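Local coordinates for SspB protein (Streptomyces clavuligerus, PDB 6JUF) that probably acts as a metal-dependent DNase in the SspABCD-SspE system, a phosphorothioation-sensing bacterial defence against phages, at residues B[162-166]-B[167-171]; B[179-183]-B[184-188]. All coordinates share one frame; numbering follows the deposited sequence.

Contact 1. Residues B[162-166]-B[167-171]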
ATOM      1  N   GLU B 162     -30.992  20.547  -3.033  1.00 39.07           N
ATOM      2  CA  GLU B 162     -31.584  19.316  -2.520  1.00 41.42           C
ATOM      3  C   GLU B 162     -30.708  18.661  -1.463  1.00 45.48           C
ATOM      4  O   GLU B 162     -31.204  18.188  -0.440  1.00 53.67           O
ATOM      5  CB  GLU B 162     -31.792  18.333  -3.687  1.00 59.82           C
ATOM      6  CG  GLU B 162     -31.766  16.848  -3.316  1.00 59.35           C
ATOM      7  CD  GLU B 162     -31.209  15.984  -4.440  1.00 70.93           C
ATOM      8  OE1 GLU B 162     -31.690  16.114  -5.589  1.00 74.22           O
ATOM      9  OE2 GLU B 162     -30.291  15.171  -4.173  1.00 92.07           O
ATOM     10  N   GLY B 163     -29.402  18.705  -1.710  1.00 46.69           N
ATOM     11  CA  GLY B 163     -28.419  17.753  -1.182  1.00 43.00           C
ATOM     12  C   GLY B 163     -28.344  17.188   0.236  1.00 32.29           C
ATOM     13  O   GLY B 163     -29.290  17.213   1.010  1.00 38.23           O
ATOM     14  N   PRO B 164     -27.161  16.678   0.598  1.00 24.64           N
ATOM     15  CA  PRO B 164     -26.976  15.773   1.728  1.00 23.69           C
ATOM     16  C   PRO B 164     -27.253  16.370   3.113  1.00 22.64           C
ATOM     17  O   PRO B 164     -27.296  17.594   3.318  1.00 28.91           O
ATOM     18  CB  PRO B 164     -25.466  15.443   1.639  1.00 23.76           C
ATOM     19  CG  PRO B 164     -24.895  16.729   1.154  1.00 25.69           C
ATOM     20  CD  PRO B 164     -25.862  17.072   0.031  1.00 25.41           C
ATOM     21  N   VAL B 165     -27.433  15.469   4.057  1.00 20.71           N
ATOM     22  CA  VAL B 165     -27.428  15.848   5.446  1.00 21.84           C
ATOM     23  C   VAL B 165     -25.979  16.000   5.931  1.00 19.63           C
ATOM     24  O   VAL B 165     -25.034  15.447   5.351  1.00 16.45           O
ATOM     25  CB  VAL B 165     -28.246  14.858   6.333  1.00 24.57           C
ATOM     26  CG1 VAL B 165     -29.716  14.875   5.918  1.00 29.20           C
ATOM     27  CG2 VAL B 165     -27.698  13.435   6.220  1.00 23.66           C
ATOM     28  N   GLU B 166     -25.830  16.757   6.997  1.00 18.16           N
ATOM     29  CA  GLU B 166     -24.561  17.036   7.641  1.00 18.83           C
ATOM     30  C   GLU B 166     -23.822  15.745   8.004  1.00 15.73           C
ATOM     31  O   GLU B 166     -22.618  15.634   7.829  1.00 13.17           O
ATOM     32  CB  GLU B 166     -24.794  17.927   8.857  1.00 18.05           C
ATOM     33  CG  GLU B 166     -23.524  18.272   9.625  1.00 21.25           C
ATOM     34  CD  GLU B 166     -23.795  19.178  10.793  1.00 28.66           C
ATOM     35  OE1 GLU B 166     -23.850  20.402  10.592  1.00 34.44           O
ATOM     36  OE2 GLU B 166     -23.998  18.660  11.890  1.00 38.26           O
ATOM     37  N   ALA B 167     -24.563  14.743   8.443  1.00 12.89           N
ATOM     38  CA  ALA B 167     -23.956  13.476   8.854  1.00 12.05           C
ATOM     39  C   ALA B 167     -23.196  12.847   7.709  1.00 10.71           C
ATOM     40  O   ALA B 167     -22.120  12.214   7.929  1.00  9.69           O
ATOM     41  CB  ALA B 167     -24.995  12.506   9.444  1.00 13.85           C
ATOM     42  N   SER B 168     -23.727  12.956   6.497  1.00 10.86           N
ATOM     43  CA  SER B 168     -22.972  12.414   5.343  1.00 10.33           C
ATOM     44  C   SER B 168     -21.688  13.186   5.077  1.00  9.53           C
ATOM     45  O   SER B 168     -20.653  12.595   4.686  1.00  9.40           O
ATOM     46  CB  SER B 168     -23.825  12.439   4.082  1.00 11.93           C
ATOM     47  OG  SER B 168     -24.994  11.679   4.291  1.00 13.66           O
ATOM     48  N   ILE B 169     -21.746  14.500   5.195  1.00 10.43           N
ATOM     49  CA  ILE B 169     -20.539  15.318   4.983  1.00  9.72           C
ATOM     50  C   ILE B 169     -19.516  14.965   6.074  1.00 10.08           C
ATOM     51  O   ILE B 169     -18.311  14.845   5.798  1.00 10.05           O
ATOM     52  CB  ILE B 169     -20.906  16.808   4.966  1.00  9.89           C
ATOM     53  CG1 ILE B 169     -21.730  17.098   3.683  1.00 11.71           C
ATOM     54  CG2 ILE B 169     -19.630  17.679   5.051  1.00 10.81           C
ATOM     55  CD1 ILE B 169     -22.466  18.445   3.649  1.00 15.44           C
ATOM     56  N   ALA B 170     -19.959  14.819   7.317  1.00  9.50           N
ATOM     57  CA  ALA B 170     -19.004  14.447   8.400  1.00  9.86           C
ATOM     58  C   ALA B 170     -18.359  13.094   8.092  1.00 10.32           C
ATOM     59  O   ALA B 170     -17.190  12.886   8.425  1.00 10.95           O
ATOM     60  CB  ALA B 170     -19.719  14.356   9.761  1.00 12.97           C
ATOM     61  N   LYS B 171     -19.106  12.175   7.475  1.00 10.32           N
ATOM     62  CA  LYS B 171     -18.536  10.868   7.101  1.00  7.84           C
ATOM     63  C   LYS B 171     -17.499  11.064   5.966  1.00  9.01           C
ATOM     64  O   LYS B 171     -16.438  10.348   5.985  1.00  8.50           O
ATOM     65  CB  LYS B 171     -19.661   9.933   6.648  1.00  9.99           C
ATOM     66  CG  LYS B 171     -20.467   9.406   7.841  1.00 12.62           C
ATOM     67  CD  LYS B 171     -21.780   8.799   7.383  1.00 14.47           C
ATOM     68  CE  LYS B 171     -22.584   8.324   8.595  1.00 17.63           C
ATOM     69  NZ  LYS B 171     -23.979   8.033   8.229  1.00 20.24           N
TER
HETATM   70  O   HOH W   1     -27.068  12.693   2.885  1.00 20.49           O
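I169 turns its CG1 branch to lie anti to its own carbonyl carbon (chi1 -69°), which sends CD1 back past the start of the helix to the ring of P164. The two side chains run at a slant to one another: P164 CG lies 3.9 Å from I169 CD1, with I169 CG1 a little farther, so the CG corner of the proline ring meets the outer half of the isoleucine. S168 makes a similar rotation (chi1 -59°), and OG is carried toward the residues ahead of the helix. A water bridges S168 and V165, 2.7 Å from S168 OG and accepting the backbone N-H of V165 at 3.0 Å. The CG2 branch of V165 lies beside this bridge, 3.8 Å from S168 OG.

Backbone evidence shows how the helix gets under way. V165 O is shared by two weak bonds, from S168 N at 3.0 Å and from I169 N at 3.4 Å, whereas E166 O takes A170 N at 2.8 Å with a C=O...N angle of 168°, a regular helical bond.

I169 is buried against F14 and against I152 and V153 of helix 145-159, while P164 rests on V156 of that helix. S168 touches A15, and its side chain is about 9 Å from that of E18, which binds magnesium in another structure of this protein, though no metal is bound to this chain here. With V165 as N-cap, P164 and I169 occupy the two positions of a hydrophobic staple, and the S168-water-V165 link resembles a water-mediated half of a capping box: together they form a helix N-terminal motif.

Contact 2. Residues B[179-183]-B[184-188]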
ATOM      1  N   MET B 179      -7.848   8.514   4.532  1.00  8.67           N
ATOM      2  CA  MET B 179      -7.218   8.301   3.230  1.00  9.07           C
ATOM      3  C   MET B 179      -5.806   8.919   3.223  1.00  7.82           C
ATOM      4  O   MET B 179      -4.885   8.387   2.575  1.00  9.15           O
ATOM      5  CB  MET B 179      -8.077   8.955   2.121  1.00  9.28           C
ATOM      6  CG  MET B 179      -7.420   8.915   0.714  1.00  9.55           C
ATOM      7  SD  MET B 179      -8.742   9.263  -0.489  1.00  8.70           S
ATOM      8  CE  MET B 179      -7.734   9.265  -1.960  1.00  9.74           C
ATOM      9  N   TYR B 180      -5.651  10.089   3.865  1.00  6.74           N
ATOM     10  CA  TYR B 180      -4.399  10.841   3.705  1.00  7.70           C
ATOM     11  C   TYR B 180      -3.433  10.924   4.898  1.00  8.66           C
ATOM     12  O   TYR B 180      -2.265  11.280   4.697  1.00  8.70           O
ATOM     13  CB  TYR B 180      -4.686  12.297   3.249  1.00  7.48           C
ATOM     14  CG  TYR B 180      -5.367  12.399   1.889  1.00  6.49           C
ATOM     15  CD1 TYR B 180      -4.624  12.150   0.697  1.00  5.87           C
ATOM     16  CD2 TYR B 180      -6.714  12.704   1.765  1.00  5.97           C
ATOM     17  CE1 TYR B 180      -5.267  12.199  -0.559  1.00  6.23           C
ATOM     18  CE2 TYR B 180      -7.331  12.751   0.530  1.00  9.00           C
ATOM     19  CZ  TYR B 180      -6.620  12.522  -0.631  1.00  7.57           C
ATOM     20  OH  TYR B 180      -7.258  12.612  -1.842  1.00  9.41           O
ATOM     21  N   VAL B 181      -3.894  10.711   6.139  1.00  8.54           N
ATOM     22  CA  VAL B 181      -3.043  10.893   7.317  1.00  9.49           C
ATOM     23  C   VAL B 181      -2.365   9.558   7.708  1.00  9.77           C
ATOM     24  O   VAL B 181      -2.844   8.466   7.360  1.00 10.87           O
ATOM     25  CB  VAL B 181      -3.803  11.475   8.567  1.00  9.89           C
ATOM     26  CG1 VAL B 181      -4.576  12.722   8.178  1.00 10.46           C
ATOM     27  CG2 VAL B 181      -4.691  10.431   9.236  1.00 13.23           C
ATOM     28  N   PRO B 182      -1.214   9.651   8.400  1.00 10.40           N
ATOM     29  CA  PRO B 182      -0.547   8.399   8.800  1.00  9.75           C
ATOM     30  C   PRO B 182      -1.430   7.537   9.672  1.00  9.70           C
ATOM     31  O   PRO B 182      -2.235   8.063  10.461  1.00 10.72           O
ATOM     32  CB  PRO B 182       0.702   8.875   9.578  1.00 11.74           C
ATOM     33  CG  PRO B 182       0.952  10.290   9.040  1.00  9.98           C
ATOM     34  CD  PRO B 182      -0.429  10.857   8.734  1.00  9.21           C
ATOM     35  N   ALA B 183      -1.331   6.209   9.487  1.00  8.96           N
ATOM     36  CA  ALA B 183      -2.184   5.270  10.191  1.00  9.84           C
ATOM     37  C   ALA B 183      -2.084   5.452  11.718  1.00  8.64           C
ATOM     38  O   ALA B 183      -3.014   5.218  12.448  1.00 11.15           O
ATOM     39  CB  ALA B 183      -1.777   3.840   9.802  1.00 13.18           C
ATOM     40  N   GLN B 184      -0.921   5.918  12.170  1.00  8.66           N
ATOM     41  CA  GLN B 184      -0.664   6.092  13.629  1.00 10.35           C
ATOM     42  C   GLN B 184      -1.564   7.153  14.263  1.00 13.47           C
ATOM     43  O   GLN B 184      -1.813   7.092  15.481  1.00 14.13           O
ATOM     44  CB  GLN B 184       0.806   6.469  13.837  1.00 11.78           C
ATOM     45  CG  GLN B 184       1.759   5.306  13.548  1.00 15.12           C
ATOM     46  CD  GLN B 184       1.779   4.794  12.094  1.00 13.69           C
ATOM     47  OE1 GLN B 184       1.619   3.554  11.827  1.00 12.21           O
ATOM     48  NE2 GLN B 184       2.053   5.686  11.157  1.00 11.94           N
ATOM     49  N   ARG B 185      -2.089   8.064  13.427  1.00 10.80           N
ATOM     50  CA  ARG B 185      -3.008   9.135  13.912  1.00 11.83           C
ATOM     51  C   ARG B 185      -4.426   8.676  14.017  1.00 13.58           C
ATOM     52  O   ARG B 185      -5.305   9.413  14.523  1.00 13.79           O
ATOM     53  CB  ARG B 185      -2.971  10.314  12.985  1.00 14.50           C
ATOM     54  CG  ARG B 185      -1.563  10.738  12.552  1.00 15.11           C
ATOM     55  CD  ARG B 185      -0.590  10.960  13.693  1.00 14.44           C
ATOM     56  NE  ARG B 185       0.650  11.400  13.054  1.00 14.63           N
ATOM     57  CZ  ARG B 185       1.852  10.876  13.216  1.00 15.18           C
ATOM     58  NH1 ARG B 185       2.090   9.911  14.123  1.00 20.37           N
ATOM     59  NH2 ARG B 185       2.879  11.351  12.496  1.00 17.57           N
ATOM     60  N   LEU B 186      -4.671   7.480  13.463  1.00 13.27           N
ATOM     61  CA  LEU B 186      -6.022   6.935  13.438  1.00 16.33           C
ATOM     62  C   LEU B 186      -6.262   6.068  14.637  1.00 18.82           C
ATOM     63  O   LEU B 186      -5.328   5.534  15.246  1.00 17.84           O
ATOM     64  CB  LEU B 186      -6.268   6.147  12.157  1.00 14.55           C
ATOM     65  CG  LEU B 186      -6.034   6.952  10.853  1.00 13.57           C
ATOM     66  CD1 LEU B 186      -6.164   6.031   9.656  1.00 11.89           C
ATOM     67  CD2 LEU B 186      -7.030   8.129  10.740  1.00 13.66           C
ATOM     68  N   ARG B 187      -7.507   5.966  15.023  1.00 26.18           N
ATOM     69  CA  ARG B 187      -7.839   5.007  16.038  1.00 29.84           C
ATOM     70  C   ARG B 187      -8.757   3.970  15.421  1.00 28.60           C
ATOM     71  O   ARG B 187      -9.782   4.280  14.830  1.00 28.29           O
ATOM     72  CB  ARG B 187      -8.426   5.653  17.312  1.00 31.89           C
ATOM     73  CG  ARG B 187      -7.421   6.525  18.061  1.00 29.41           C
ATOM     74  CD  ARG B 187      -6.102   5.782  18.275  1.00 23.01           C
ATOM     75  NE  ARG B 187      -4.891   6.609  18.536  1.00 30.88           N
ATOM     76  CZ  ARG B 187      -4.793   7.935  18.578  1.00 30.32           C
ATOM     77  NH1 ARG B 187      -5.841   8.730  18.413  1.00 41.81           N
ATOM     78  NH2 ARG B 187      -3.603   8.486  18.812  1.00 32.57           N
ATOM     79  N   GLY B 188      -8.341   2.724  15.514  1.00 35.81           N
ATOM     80  CA  GLY B 188      -9.303   1.671  15.395  1.00 36.73           C
ATOM     81  C   GLY B 188     -10.274   1.959  16.527  1.00 41.47           C
ATOM     82  O   GLY B 188      -9.993   2.788  17.437  1.00 49.13           O
TER
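V181 and L186 supply the tight part of this turn: V181 CG2 comes to 3.6 Å from L186 CD2, the two branched chains crossing at a slant, and both residues are buried. The chain between them is pulled into a short 3-10 turn by two i to i+3 bonds. R185 N donates to P182 O at 3.0 Å, from 48° out of the carbonyl plane, and L186 N donates to A183 O, also at 3.0 Å, from 59° out of its plane. These steep approaches show how sharply the backbone is wound. L186 CB also rests 3.4 Å from A183 O, in van der Waals contact.

The other side is looser and partly exposed. R185 bends at chi2 (-52°), folding its chain back across the proline at a slant. R185 CG lies 4.0 Å from P182 CD, and P182 CB sits 4.2 Å above one face of the guanidinium, toward the rim instead of the centre. This is van der Waals cover for the group, whose charge is engaged elsewhere: R185 NE forms a salt bridge with E209. R185 CB, at 4.1 Å from V181 CG2, connects the looser side with the packed one.

The turn follows directly on helix 166-180. V181 packs on M208 of strand 208-211 and on W219 of strand 218-221, and R185 reaches Q210 and W219 of the same strands. On the subunit interface, A183 meets L107 and Q184 meets E204 of the second subunit, placing the turn between its own small sheet and the dimer partner.

In the fold
Coming from the N terminus, the chain leaves helix 145-159, passes through a short loop and reaches contact 1, which closes that loop as helix 166-180 begins. The helix then runs to contact 2, where the chain turns as it heads toward strand 208-211. The two contacts are therefore in series, neither enclosing nor crossing the other. Their centres are 22 Å apart and their nearest atoms about 9 Å. They do not touch, and both use helix 166-180, one at its start and the other at its end. Contact 1 ties the start of the helix to helix 145-159 and to the loop carrying F14 and A15. Contact 2 ties its far end to strands 208-211 and 218-221 and to the second subunit.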